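Local coordinates for protein acetone carboxylase alpha subunit (Xanthobacter autotrophicus Py2, PDB 5M45) that is the manganese-carrying alpha subunit of a carboxylase assembly and belongs to the hydantoinase B/oxoprolinase family, at residues H343-H348 / F397-H402; V294-A299 / W401-S406; E335-W340 / T386-D391; G185-G190 / N454-A459. All coordinates share one frame; numbering follows the deposited sequence.

Overall arrangement
Four buried contacts in the hydantoinase B/oxoprolinase family region illustrate how a large chain brings distant loops together near one helix start. Interactions 1 and 2 share Trp401 and His402 at the start of helix 401-422, their centres about 9 Å apart. Interaction 3 lies about 12 Å from interaction 1, centre to centre; along the chain their segments alternate. Trp387 O is hydrogen-bonded to Ala347 N of interaction 1, and the Trp387 indole packs on Phe403 of interaction 2. Residues 185-190 and 454-459 of interaction 4 enclose all the others in sequence. Met187 of interaction 4 meets Tyr399 and Trp401, tying the helix start to the manganese surroundings; interaction 3 stays about 14 Å away between nearest atoms.

Interaction 1 of 4, residues H343-H348 / F397-H402; sequences HTYNAH and FSYSWH. With ACT (acetate ion), chain N.
Tyr345, Thr344 and Phe397 carry this loop-to-loop contact, in which residues 343-348, running up to helix 349-361, pack against the turn that leads into helix 401-422. The carbonyl of Thr344 points into that turn and receives the N-H of Tyr399, Tyr399 N to Thr344 O being 2.8 Å with 140° at the hydrogen. On the neighbouring Tyr345 the ring is used on two sides. His402 turns an edge toward its face, the ring planes 57° apart and CD2 lying above the rim, while Tyr399 O sits in plane at the ring's edge, 3.3 Å from Tyr345 CD1. Beyond the contact, Tyr345 OH is hydrogen-bonded to Tyr298 and Thr344 OG1 to Ala188. Phe397 starts off away from the loop, but its ring returns: chi1 of -57° sets CG beside the backbone N, anti to the carbonyl carbon; farther round the ring CE1 is 3.4 Å from Ala347 O, which lies at the ring edge. The turn also reaches the manganese site, since Ser398 O accepts a hydrogen bond from the metal ligand His150. A second polar link closes the contact, Ser400 OG donating to Asn346 O at 2.7 Å while resting 3.5 Å from Ala347 CB.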
loop_
_atom_site.group_PDB
_atom_site.type_symbol
_atom_site.label_atom_id
_atom_site.label_comp_id
_atom_site.label_asym_id
_atom_site.label_seq_id
_atom_site.Cartn_x
_atom_site.Cartn_y
_atom_site.Cartn_z
ATOM N N HIS A 343 -1.614 -16.444 -5.904
ATOM C CA HIS A 343 -2.593 -16.619 -4.825
ATOM C C HIS A 343 -1.970 -16.006 -3.557
ATOM O O HIS A 343 -0.869 -15.460 -3.626
ATOM C CB HIS A 343 -2.953 -18.103 -4.672
ATOM C CG HIS A 343 -1.772 -19.017 -4.563
ATOM N ND1 HIS A 343 -0.857 -18.938 -3.539
ATOM C CD2 HIS A 343 -1.348 -20.037 -5.350
ATOM C CE1 HIS A 343 0.084 -19.856 -3.693
ATOM N NE2 HIS A 343 -0.184 -20.526 -4.799
ATOM N N THR A 344 -2.658 -16.131 -2.416
ATOM C CA THR A 344 -2.205 -15.538 -1.133
ATOM C C THR A 344 -1.629 -16.547 -0.118
ATOM O O THR A 344 -1.546 -16.243 1.080
ATOM C CB THR A 344 -3.353 -14.718 -0.491
ATOM O OG1 THR A 344 -4.497 -15.538 -0.245
ATOM C CG2 THR A 344 -3.757 -13.573 -1.422
ATOM N N TYR A 345 -1.126 -17.685 -0.606
ATOM C CA TYR A 345 -0.719 -18.856 0.230
ATOM C C TYR A 345 0.801 -19.097 0.250
ATOM O O TYR A 345 1.266 -20.097 0.867
ATOM C CB TYR A 345 -1.513 -20.161 -0.179
ATOM C CG TYR A 345 -2.974 -19.833 -0.524
ATOM C CD1 TYR A 345 -3.769 -19.123 0.379
ATOM C CD2 TYR A 345 -3.553 -20.239 -1.736
ATOM C CE1 TYR A 345 -5.056 -18.751 0.068
ATOM C CE2 TYR A 345 -4.867 -19.870 -2.059
ATOM C CZ TYR A 345 -5.615 -19.131 -1.165
ATOM O OH TYR A 345 -6.890 -18.711 -1.486
ATOM N N ASN A 346 1.589 -18.215 -0.368
ATOM C CA ASN A 346 3.033 -18.328 -0.379
ATOM C C ASN A 346 3.665 -18.014 0.987
ATOM O O ASN A 346 3.021 -17.364 1.847
ATOM C CB ASN A 346 3.617 -17.385 -1.449
ATOM C CG ASN A 346 2.999 -17.628 -2.817
ATOM O OD1 ASN A 346 3.265 -18.646 -3.443
ATOM N ND2 ASN A 346 2.118 -16.725 -3.260
ATOM N N ALA A 347 4.909 -18.451 1.199
ATOM C CA ALA A 347 5.579 -18.211 2.467
ATOM C C ALA A 347 7.051 -17.767 2.319
ATOM O O ALA A 347 7.419 -17.095 1.301
ATOM C CB ALA A 347 5.397 -19.460 3.385
ATOM N N HIS A 348 7.869 -18.026 3.334
ATOM C CA HIS A 348 9.244 -17.546 3.407
ATOM C C HIS A 348 10.009 -18.528 4.282
ATOM O O HIS A 348 9.389 -19.210 5.124
ATOM C CB HIS A 348 9.255 -16.139 4.008
ATOM C CG HIS A 348 10.577 -15.431 3.966
ATOM N ND1 HIS A 348 11.571 -15.671 4.882
ATOM C CD2 HIS A 348 11.026 -14.411 3.193
ATOM C CE1 HIS A 348 12.606 -14.874 4.643
ATOM N NE2 HIS A 348 12.293 -14.090 3.629
ATOM N N PHE A 397 0.987 -13.058 0.350
ATOM C CA PHE A 397 1.122 -13.777 1.622
ATOM C C PHE A 397 -0.106 -13.741 2.571
ATOM O O PHE A 397 -0.030 -14.353 3.645
ATOM C CB PHE A 397 2.270 -13.150 2.442
ATOM C CG PHE A 397 3.619 -13.116 1.770
ATOM C CD1 PHE A 397 4.508 -14.157 1.936
ATOM C CD2 PHE A 397 4.028 -11.986 1.055
ATOM C CE1 PHE A 397 5.798 -14.087 1.362
ATOM C CE2 PHE A 397 5.313 -11.895 0.518
ATOM C CZ PHE A 397 6.203 -12.951 0.669
ATOM N N SER A 398 -1.186 -13.033 2.248
ATOM C CA SER A 398 -2.241 -12.771 3.280
ATOM C C SER A 398 -2.729 -14.021 4.017
ATOM O O SER A 398 -3.113 -13.918 5.181
ATOM C CB SER A 398 -3.475 -12.041 2.705
ATOM O OG SER A 398 -3.212 -10.649 2.500
ATOM N N TYR A 399 -2.790 -15.171 3.337
ATOM C CA TYR A 399 -3.196 -16.428 3.963
ATOM C C TYR A 399 -2.137 -17.546 3.792
ATOM O O TYR A 399 -2.431 -18.681 3.392
ATOM C CB TYR A 399 -4.613 -16.870 3.561
ATOM C CG TYR A 399 -5.081 -18.037 4.426
ATOM C CD1 TYR A 399 -4.907 -18.032 5.790
ATOM C CD2 TYR A 399 -5.660 -19.159 3.849
ATOM C CE1 TYR A 399 -5.304 -19.118 6.583
ATOM C CE2 TYR A 399 -6.055 -20.264 4.624
ATOM C CZ TYR A 399 -5.859 -20.248 5.975
ATOM O OH TYR A 399 -6.219 -21.334 6.759
ATOM N N SER A 400 -0.904 -17.153 4.128
ATOM C CA SER A 400 0.275 -18.026 4.193
ATOM C C SER A 400 -0.027 -19.384 4.854
ATOM O O SER A 400 0.468 -20.447 4.438
ATOM C CB SER A 400 1.341 -17.324 5.056
ATOM O OG SER A 400 2.563 -17.721 4.530
ATOM N N TRP A 401 -0.805 -19.312 5.917
ATOM C CA TRP A 401 -1.176 -20.499 6.702
ATOM C C TRP A 401 -1.752 -21.639 5.889
ATOM O O TRP A 401 -1.553 -22.776 6.270
ATOM C CB TRP A 401 -2.218 -20.154 7.794
ATOM C CG TRP A 401 -1.826 -19.096 8.790
ATOM C CD1 TRP A 401 -2.434 -17.891 8.973
ATOM C CD2 TRP A 401 -0.793 -19.191 9.785
ATOM N NE1 TRP A 401 -1.872 -17.230 10.053
ATOM C CE2 TRP A 401 -0.841 -17.987 10.551
ATOM C CE3 TRP A 401 0.167 -20.159 10.112
ATOM C CZ2 TRP A 401 0.042 -17.736 11.589
ATOM C CZ3 TRP A 401 1.032 -19.898 11.171
ATOM C CH2 TRP A 401 0.960 -18.704 11.902
ATOM N N HIS A 402 -2.504 -21.363 4.835
ATOM C CA HIS A 402 -3.161 -22.447 4.029
ATOM C C HIS A 402 -2.164 -23.553 3.648
ATOM O O HIS A 402 -2.429 -24.761 3.827
ATOM C CB HIS A 402 -3.762 -21.844 2.773
ATOM C CG HIS A 402 -4.646 -22.757 1.982
ATOM N ND1 HIS A 402 -5.706 -23.436 2.532
ATOM C CD2 HIS A 402 -4.651 -23.059 0.660
ATOM C CE1 HIS A 402 -6.323 -24.133 1.589
ATOM N NE2 HIS A 402 -5.702 -23.917 0.440
HETATM C C ACT N . -2.602 -15.651 12.933
HETATM O O ACT N . -2.750 -15.309 11.738
HETATM O OXT ACT N . -2.003 -14.899 13.732
HETATM C CH3 ACT N . -3.154 -16.971 13.399
#

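Interaction 2 of 4, residues V294-A299 / W401-S406; sequences VDVPYA and WHFLVS. With ACT (acetate ion), chain N.
His402 O, in the first turn of helix 401-422, takes a hydrogen bond from Ser406 OG at 2.7 Å, the hydroxyl lying nearly along the C=O axis, and Val294 CG1 packs against the same oxygen. This is a helix laid over strand 286-297, outermost within this chain in a mixed sheet: the short axes run close to antiparallel, at 160°, and approach to 9.2 Å. The link between the two backbones is made by the imidazole. His402 NE2 donates to Asp295 O across 2.9 Å, almost straight at 168°, with the acceptor in the plane of the ring. The Asp295 carboxylate is hydrogen-bonded to the backbone N-H groups of Gly540 and His541. Val294 is the hydrophobic centre of the contact. Its CG1, placed between the backbone N and the carbonyl carbon (chi1 82°), lies over one face of the His402 ring, offset toward the rim, 4.0 Å from the centroid, in a CH-pi contact. The same methyl also touches Phe403 CD1, while CB and CG2 rest against the Ser406 hydroxyl. The adjoining strand 313-324 extends this apolar layer through Met316, which packs on Val294, Phe403 and Ser406. Farther along, Val296 CG2 meets the edge of the Phe403 ring in its plane, 3.6 Å from CE1.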
loop_
_atom_site.group_PDB
_atom_site.type_symbol
_atom_site.label_atom_id
_atom_site.label_comp_id
_atom_site.label_asym_id
_atom_site.label_seq_id
_atom_site.Cartn_x
_atom_site.Cartn_y
_atom_site.Cartn_z
ATOM N N VAL A 294 -2.438 -29.664 -0.079
ATOM C CA VAL A 294 -3.734 -28.958 0.017
ATOM C C VAL A 294 -4.171 -28.364 -1.345
ATOM O O VAL A 294 -3.352 -28.216 -2.262
ATOM C CB VAL A 294 -3.731 -27.901 1.178
ATOM C CG1 VAL A 294 -3.077 -26.584 0.737
ATOM C CG2 VAL A 294 -5.139 -27.653 1.745
ATOM N N ASP A 295 -5.467 -28.074 -1.475
ATOM C CA ASP A 295 -6.077 -27.644 -2.738
ATOM C C ASP A 295 -6.175 -26.134 -2.927
ATOM O O ASP A 295 -6.431 -25.419 -1.958
ATOM C CB ASP A 295 -7.458 -28.291 -2.933
ATOM C CG ASP A 295 -8.491 -27.931 -1.829
ATOM O OD1 ASP A 295 -8.230 -28.172 -0.615
ATOM O OD2 ASP A 295 -9.611 -27.459 -2.174
ATOM N N VAL A 296 -5.977 -25.680 -4.173
ATOM C CA VAL A 296 -6.200 -24.295 -4.598
ATOM C C VAL A 296 -7.141 -24.275 -5.829
ATOM O O VAL A 296 -6.668 -24.224 -6.972
ATOM C CB VAL A 296 -4.881 -23.587 -4.905
ATOM C CG1 VAL A 296 -5.128 -22.121 -5.249
ATOM C CG2 VAL A 296 -3.921 -23.682 -3.714
ATOM N N PRO A 297 -8.486 -24.286 -5.587
ATOM C CA PRO A 297 -9.464 -24.357 -6.683
ATOM C C PRO A 297 -9.806 -22.976 -7.302
ATOM O O PRO A 297 -10.956 -22.497 -7.197
ATOM C CB PRO A 297 -10.673 -25.038 -6.032
ATOM C CG PRO A 297 -10.599 -24.672 -4.597
ATOM C CD PRO A 297 -9.113 -24.636 -4.291
ATOM N N TYR A 298 -8.802 -22.364 -7.972
ATOM C CA TYR A 298 -8.976 -21.010 -8.516
ATOM C C TYR A 298 -9.652 -20.984 -9.886
ATOM O O TYR A 298 -9.951 -19.906 -10.394
ATOM C CB TYR A 298 -7.648 -20.222 -8.526
ATOM C CG TYR A 298 -7.336 -19.397 -7.275
ATOM C CD1 TYR A 298 -7.793 -19.785 -6.000
ATOM C CD2 TYR A 298 -6.569 -18.240 -7.361
ATOM C CE1 TYR A 298 -7.483 -19.043 -4.865
ATOM C CE2 TYR A 298 -6.258 -17.489 -6.239
ATOM C CZ TYR A 298 -6.717 -17.889 -4.990
ATOM O OH TYR A 298 -6.415 -17.160 -3.866
ATOM N N ALA A 299 -9.904 -22.134 -10.492
ATOM C CA ALA A 299 -10.648 -22.188 -11.770
ATOM C C ALA A 299 -12.140 -21.843 -11.628
ATOM O O ALA A 299 -12.742 -21.364 -12.595
ATOM C CB ALA A 299 -10.468 -23.533 -12.476
ATOM N N TRP A 401 -0.805 -19.312 5.917
ATOM C CA TRP A 401 -1.176 -20.499 6.702
ATOM C C TRP A 401 -1.752 -21.639 5.889
ATOM O O TRP A 401 -1.553 -22.776 6.270
ATOM C CB TRP A 401 -2.218 -20.154 7.794
ATOM C CG TRP A 401 -1.826 -19.096 8.790
ATOM C CD1 TRP A 401 -2.434 -17.891 8.973
ATOM C CD2 TRP A 401 -0.793 -19.191 9.785
ATOM N NE1 TRP A 401 -1.872 -17.230 10.053
ATOM C CE2 TRP A 401 -0.841 -17.987 10.551
ATOM C CE3 TRP A 401 0.167 -20.159 10.112
ATOM C CZ2 TRP A 401 0.042 -17.736 11.589
ATOM C CZ3 TRP A 401 1.032 -19.898 11.171
ATOM C CH2 TRP A 401 0.960 -18.704 11.902
ATOM N N HIS A 402 -2.504 -21.363 4.835
ATOM C CA HIS A 402 -3.161 -22.447 4.029
ATOM C C HIS A 402 -2.164 -23.553 3.648
ATOM O O HIS A 402 -2.429 -24.761 3.827
ATOM C CB HIS A 402 -3.762 -21.844 2.773
ATOM C CG HIS A 402 -4.646 -22.757 1.982
ATOM N ND1 HIS A 402 -5.706 -23.436 2.532
ATOM C CD2 HIS A 402 -4.651 -23.059 0.660
ATOM C CE1 HIS A 402 -6.323 -24.133 1.589
ATOM N NE2 HIS A 402 -5.702 -23.917 0.440
ATOM N N PHE A 403 -0.987 -23.104 3.171
ATOM C CA PHE A 403 0.118 -24.017 2.857
ATOM C C PHE A 403 0.896 -24.442 4.088
ATOM O O PHE A 403 1.204 -25.632 4.265
ATOM C CB PHE A 403 1.066 -23.368 1.816
ATOM C CG PHE A 403 0.515 -23.330 0.387
ATOM C CD1 PHE A 403 -0.820 -23.671 0.064
ATOM C CD2 PHE A 403 1.363 -22.946 -0.638
ATOM C CE1 PHE A 403 -1.261 -23.622 -1.258
ATOM C CE2 PHE A 403 0.930 -22.893 -1.942
ATOM C CZ PHE A 403 -0.391 -23.225 -2.259
ATOM N N LEU A 404 1.232 -23.485 4.945
ATOM C CA LEU A 404 2.077 -23.768 6.121
ATOM C C LEU A 404 1.517 -24.877 7.039
ATOM O O LEU A 404 2.214 -25.838 7.350
ATOM C CB LEU A 404 2.301 -22.476 6.958
ATOM C CG LEU A 404 3.175 -21.352 6.344
ATOM C CD1 LEU A 404 3.143 -20.105 7.222
ATOM C CD2 LEU A 404 4.619 -21.801 6.157
ATOM N N VAL A 405 0.247 -24.734 7.453
ATOM C CA VAL A 405 -0.363 -25.699 8.407
ATOM C C VAL A 405 -0.556 -27.086 7.765
ATOM O O VAL A 405 -0.611 -28.103 8.488
ATOM C CB VAL A 405 -1.703 -25.209 9.013
ATOM C CG1 VAL A 405 -1.552 -23.829 9.635
ATOM C CG2 VAL A 405 -2.824 -25.211 7.994
ATOM N N SER A 406 -0.627 -27.109 6.420
ATOM C CA SER A 406 -0.826 -28.327 5.654
ATOM C C SER A 406 0.504 -29.102 5.440
ATOM O O SER A 406 0.487 -30.314 5.249
ATOM C CB SER A 406 -1.463 -27.981 4.287
ATOM O OG SER A 406 -2.772 -27.421 4.412
HETATM C C ACT N . -2.602 -15.651 12.933
HETATM O O ACT N . -2.750 -15.309 11.738
HETATM O OXT ACT N . -2.003 -14.899 13.732
HETATM C CH3 ACT N . -3.154 -16.971 13.399
#

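Interaction 3 of 4, residues E335-W340 / T386-D391; sequences EGSSRW and TWMNPD
A type I beta turn, Thr386 to Asn389, is joined to residues 335-340 by a single beta bridge between Arg339 and Thr386. Its hydrogen bond runs from Trp387 N to Ser338 O, 3.0 Å long with 151° at the hydrogen, and Thr386 CA brings its C-H to the same oxygen. On one side of the bridge, Met388 reaches Ser337: its chain is bent at chi2 and chi3 (-73°), placing CE 3.3 Å from Ser337 OG and also above the rim of the Trp387 indole. That hydroxyl is hydrogen-bonded to Phe334 O, and Ser338 OG, which lies beside Trp387 CD1, to His317 N. Trp387 packs further on Leu404 and Ala407 of helix 401-422. On the other side, Trp340 CB rests on Pro390 CB at 4.1 Å. The Trp340 and Asp391 side chains cross at about a right angle, with the indole and carboxylate planes 67° apart, and NE1 makes a weak hydrogen bond to Asp391 OD1 at 3.0 Å.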
loop_
_atom_site.group_PDB
_atom_site.type_symbol
_atom_site.label_atom_id
_atom_site.label_comp_id
_atom_site.label_asym_id
_atom_site.label_seq_id
_atom_site.Cartn_x
_atom_site.Cartn_y
_atom_site.Cartn_z
ATOM N N GLU A 335 13.256 -31.081 -0.458
ATOM C CA GLU A 335 13.434 -31.436 -1.857
ATOM C C GLU A 335 12.194 -32.094 -2.428
ATOM O O GLU A 335 11.691 -33.058 -1.841
ATOM C CB GLU A 335 14.602 -32.431 -2.001
ATOM C CG GLU A 335 14.863 -33.037 -3.420
ATOM C CD GLU A 335 15.758 -32.140 -4.289
ATOM O OE1 GLU A 335 16.025 -32.415 -5.485
ATOM O OE2 GLU A 335 16.209 -31.120 -3.767
ATOM N N GLY A 336 11.718 -31.588 -3.554
ATOM C CA GLY A 336 10.518 -32.094 -4.184
ATOM C C GLY A 336 9.268 -31.244 -4.051
ATOM O O GLY A 336 8.258 -31.529 -4.677
ATOM N N SER A 337 9.339 -30.189 -3.250
ATOM C CA SER A 337 8.172 -29.329 -3.012
ATOM C C SER A 337 7.792 -28.523 -4.263
ATOM O O SER A 337 8.630 -28.277 -5.146
ATOM C CB SER A 337 8.435 -28.359 -1.827
ATOM O OG SER A 337 8.658 -29.060 -0.604
ATOM N N SER A 338 6.526 -28.123 -4.317
ATOM C CA SER A 338 5.981 -27.345 -5.449
ATOM C C SER A 338 6.404 -25.859 -5.410
ATOM O O SER A 338 7.016 -25.401 -4.457
ATOM C CB SER A 338 4.442 -27.524 -5.530
ATOM O OG SER A 338 3.783 -27.126 -4.337
ATOM N N ARG A 339 6.073 -25.120 -6.467
ATOM C CA ARG A 339 6.478 -23.725 -6.683
ATOM C C ARG A 339 5.514 -22.753 -6.014
ATOM O O ARG A 339 4.346 -23.082 -5.780
ATOM C CB ARG A 339 6.520 -23.423 -8.198
ATOM C CG ARG A 339 7.154 -22.107 -8.607
ATOM C CD ARG A 339 7.324 -21.906 -10.104
ATOM N NE ARG A 339 6.078 -21.796 -10.851
ATOM C CZ ARG A 339 5.582 -22.736 -11.687
ATOM N NH1 ARG A 339 6.246 -23.890 -11.930
ATOM N NH2 ARG A 339 4.430 -22.499 -12.334
ATOM N N TRP A 340 6.013 -21.546 -5.699
ATOM C CA TRP A 340 5.113 -20.415 -5.379
ATOM C C TRP A 340 4.049 -20.237 -6.473
ATOM O O TRP A 340 4.209 -20.740 -7.594
ATOM C CB TRP A 340 5.919 -19.120 -5.157
ATOM C CG TRP A 340 6.699 -18.654 -6.368
ATOM C CD1 TRP A 340 7.994 -18.960 -6.664
ATOM C CD2 TRP A 340 6.250 -17.778 -7.395
ATOM N NE1 TRP A 340 8.368 -18.353 -7.836
ATOM C CE2 TRP A 340 7.319 -17.620 -8.311
ATOM C CE3 TRP A 340 5.051 -17.128 -7.649
ATOM C CZ2 TRP A 340 7.236 -16.803 -9.448
ATOM C CZ3 TRP A 340 4.968 -16.320 -8.808
ATOM C CH2 TRP A 340 6.058 -16.158 -9.672
ATOM N N THR A 386 10.823 -22.857 -4.382
ATOM C CA THR A 386 9.651 -23.538 -3.844
ATOM C C THR A 386 8.728 -22.536 -3.141
ATOM O O THR A 386 9.115 -21.392 -2.845
ATOM C CB THR A 386 10.040 -24.678 -2.866
ATOM O OG1 THR A 386 10.804 -24.121 -1.786
ATOM C CG2 THR A 386 10.882 -25.790 -3.570
ATOM N N TRP A 387 7.505 -22.962 -2.841
ATOM C CA TRP A 387 6.542 -22.076 -2.155
ATOM C C TRP A 387 6.997 -21.645 -0.752
ATOM O O TRP A 387 6.623 -20.546 -0.307
ATOM C CB TRP A 387 5.121 -22.693 -2.111
ATOM C CG TRP A 387 5.003 -23.947 -1.227
ATOM C CD1 TRP A 387 5.043 -25.266 -1.634
ATOM C CD2 TRP A 387 4.820 -23.960 0.179
ATOM N NE1 TRP A 387 4.886 -26.092 -0.533
ATOM C CE2 TRP A 387 4.746 -25.311 0.586
ATOM C CE3 TRP A 387 4.681 -22.951 1.152
ATOM C CZ2 TRP A 387 4.539 -25.675 1.932
ATOM C CZ3 TRP A 387 4.505 -23.318 2.474
ATOM C CH2 TRP A 387 4.424 -24.661 2.858
ATOM N N MET A 388 7.761 -22.505 -0.057
ATOM C CA MET A 388 8.334 -22.198 1.261
ATOM C C MET A 388 9.646 -21.362 1.242
ATOM O O MET A 388 10.088 -20.911 2.283
ATOM C CB MET A 388 8.510 -23.458 2.143
ATOM C CG MET A 388 9.557 -24.471 1.678
ATOM S SD MET A 388 8.964 -25.727 0.533
ATOM C CE MET A 388 8.001 -26.761 1.651
ATOM N N ASN A 389 10.250 -21.155 0.069
ATOM C CA ASN A 389 11.460 -20.289 -0.071
ATOM C C ASN A 389 11.432 -19.644 -1.470
ATOM O O ASN A 389 12.256 -19.956 -2.326
ATOM C CB ASN A 389 12.724 -21.107 0.195
ATOM C CG ASN A 389 13.999 -20.282 0.243
ATOM O OD1 ASN A 389 13.995 -19.013 0.378
ATOM N ND2 ASN A 389 15.123 -20.974 0.101
ATOM N N PRO A 390 10.454 -18.748 -1.704
ATOM C CA PRO A 390 10.264 -18.233 -3.064
ATOM C C PRO A 390 11.378 -17.343 -3.538
ATOM O O PRO A 390 12.071 -16.727 -2.730
ATOM C CB PRO A 390 8.947 -17.441 -2.989
ATOM C CG PRO A 390 8.299 -17.843 -1.707
ATOM C CD PRO A 390 9.395 -18.251 -0.775
ATOM N N ASP A 391 11.496 -17.232 -4.850
ATOM C CA ASP A 391 12.542 -16.437 -5.519
ATOM C C ASP A 391 11.969 -15.297 -6.367
ATOM O O ASP A 391 12.593 -14.876 -7.370
ATOM C CB ASP A 391 13.423 -17.389 -6.367
ATOM C CG ASP A 391 12.615 -18.109 -7.491
ATOM O OD1 ASP A 391 11.382 -18.085 -7.526
ATOM O OD2 ASP A 391 13.243 -18.687 -8.403
#

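Interaction 4 of 4, residues G185-G190 / N454-A459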
loop_
_atom_site.group_PDB
_atom_site.type_symbol
_atom_site.label_atom_id
_atom_site.label_comp_id
_atom_site.label_asym_id
_atom_site.label_seq_id
_atom_site.Cartn_x
_atom_site.Cartn_y
_atom_site.Cartn_z
ATOM N N GLY A 185 -10.763 -8.767 5.055
ATOM C CA GLY A 185 -10.493 -9.776 6.083
ATOM C C GLY A 185 -8.990 -9.852 6.336
ATOM O O GLY A 185 -8.210 -9.152 5.660
ATOM N N SER A 186 -8.575 -10.715 7.272
ATOM C CA SER A 186 -7.144 -10.937 7.553
ATOM C C SER A 186 -6.519 -11.940 6.586
ATOM O O SER A 186 -5.375 -11.757 6.161
ATOM C CB SER A 186 -6.917 -11.442 8.978
ATOM O OG SER A 186 -7.678 -10.780 9.982
ATOM N N MET A 187 -7.273 -12.994 6.249
ATOM C CA MET A 187 -6.813 -14.123 5.421
ATOM C C MET A 187 -7.376 -13.993 4.000
ATOM O O MET A 187 -8.059 -14.870 3.472
ATOM C CB MET A 187 -7.290 -15.442 6.047
ATOM C CG MET A 187 -7.090 -15.594 7.543
ATOM S SD MET A 187 -5.419 -15.203 8.154
ATOM C CE MET A 187 -5.646 -15.684 9.855
ATOM N N ALA A 188 -7.097 -12.832 3.406
ATOM C CA ALA A 188 -7.887 -12.308 2.310
ATOM C C ALA A 188 -7.584 -12.984 0.959
ATOM O O ALA A 188 -6.460 -13.459 0.721
ATOM C CB ALA A 188 -7.617 -10.822 2.198
ATOM N N THR A 189 -8.622 -13.018 0.123
ATOM C CA THR A 189 -8.566 -13.429 -1.266
ATOM C C THR A 189 -8.971 -12.229 -2.137
ATOM O O THR A 189 -9.593 -11.285 -1.636
ATOM C CB THR A 189 -9.550 -14.557 -1.570
ATOM O OG1 THR A 189 -10.884 -14.116 -1.259
ATOM C CG2 THR A 189 -9.236 -15.787 -0.743
ATOM N N GLY A 190 -8.639 -12.312 -3.422
ATOM C CA GLY A 190 -8.951 -11.266 -4.403
ATOM C C GLY A 190 -7.734 -10.811 -5.140
ATOM O O GLY A 190 -7.691 -10.879 -6.367
ATOM N N ASN A 454 -13.159 -10.996 10.732
ATOM C CA ASN A 454 -12.266 -12.133 10.576
ATOM C C ASN A 454 -12.375 -12.997 11.835
ATOM O O ASN A 454 -11.656 -12.768 12.806
ATOM C CB ASN A 454 -10.820 -11.690 10.345
ATOM C CG ASN A 454 -9.920 -12.851 9.899
ATOM O OD1 ASN A 454 -9.643 -13.012 8.723
ATOM N ND2 ASN A 454 -9.452 -13.657 10.858
ATOM N N SER A 455 -13.284 -13.975 11.819
ATOM C CA SER A 455 -13.569 -14.757 13.011
ATOM C C SER A 455 -12.407 -15.678 13.380
ATOM O O SER A 455 -11.881 -16.436 12.499
ATOM C CB SER A 455 -14.814 -15.641 12.821
ATOM O OG SER A 455 -15.012 -16.432 13.970
ATOM N N PHE A 456 -12.056 -15.667 14.673
ATOM C CA PHE A 456 -11.064 -16.604 15.241
ATOM C C PHE A 456 -11.722 -17.827 15.946
ATOM O O PHE A 456 -11.105 -18.466 16.806
ATOM C CB PHE A 456 -10.040 -15.862 16.138
ATOM C CG PHE A 456 -8.775 -15.450 15.401
ATOM C CD1 PHE A 456 -8.794 -14.415 14.481
ATOM C CD2 PHE A 456 -7.550 -16.089 15.651
ATOM C CE1 PHE A 456 -7.648 -14.043 13.801
ATOM C CE2 PHE A 456 -6.427 -15.735 14.974
ATOM C CZ PHE A 456 -6.450 -14.697 14.058
ATOM N N GLU A 457 -12.917 -18.219 15.493
ATOM C CA GLU A 457 -13.503 -19.505 15.889
ATOM C C GLU A 457 -12.551 -20.651 15.491
ATOM O O GLU A 457 -12.517 -21.629 16.212
ATOM C CB GLU A 457 -14.923 -19.723 15.296
ATOM C CG GLU A 457 -15.996 -18.953 16.065
ATOM C CD GLU A 457 -17.431 -19.291 15.688
ATOM O OE1 GLU A 457 -17.740 -19.647 14.522
ATOM O OE2 GLU A 457 -18.280 -19.188 16.619
ATOM N N CYS A 458 -11.753 -20.502 14.411
ATOM C CA CYS A 458 -10.821 -21.550 13.998
ATOM C C CYS A 458 -9.443 -21.475 14.706
ATOM O O CYS A 458 -8.441 -22.049 14.217
ATOM C CB CYS A 458 -10.674 -21.645 12.470
ATOM S SG CYS A 458 -10.266 -20.058 11.673
ATOM N N ALA A 459 -9.415 -20.806 15.863
ATOM C CA ALA A 459 -8.468 -21.089 16.916
ATOM C C ALA A 459 -8.773 -22.375 17.670
ATOM O O ALA A 459 -7.909 -22.838 18.444
ATOM C CB ALA A 459 -8.377 -19.902 17.920
#
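Asn454 points its amide at the backbone of Ser186 and Met187, so that one carbonyl oxygen serves two successive N-H groups. A chi1 of -168° puts CG anti to the backbone N, on the side of the 185-190 loop. Ser186 N approaches Asn454 OD1 from above the carbonyl plane, at 2.9 Å and 144° at the hydrogen; the bond from Met187 N to the same oxygen is weak, at 3.4 Å. The Ser186 side chain lies against the amide group, its OG 3.1 Å from Asn454 CG, but this is packing: the hydroxyl is hydrogen-bonded to Ile177 O and to His175, a manganese ligand. Met187 crosses Asn454 at about a right angle. Its chain bends at chi2 (-49°), and beyond that bend CE comes to 4.4 Å from Phe456 CZ, a loose apolar touch. The Met187 side chain lies about 5 Å from the manganese ion and packs on His150, another of its ligands. In the fold the contact joins the loop between strands 165-175 and 204-208 of the seven-stranded antiparallel sheet to the end of strand 450-454, outermost within this chain in a second sheet, with Met187 reaching Trp401 at the start of helix 401-422.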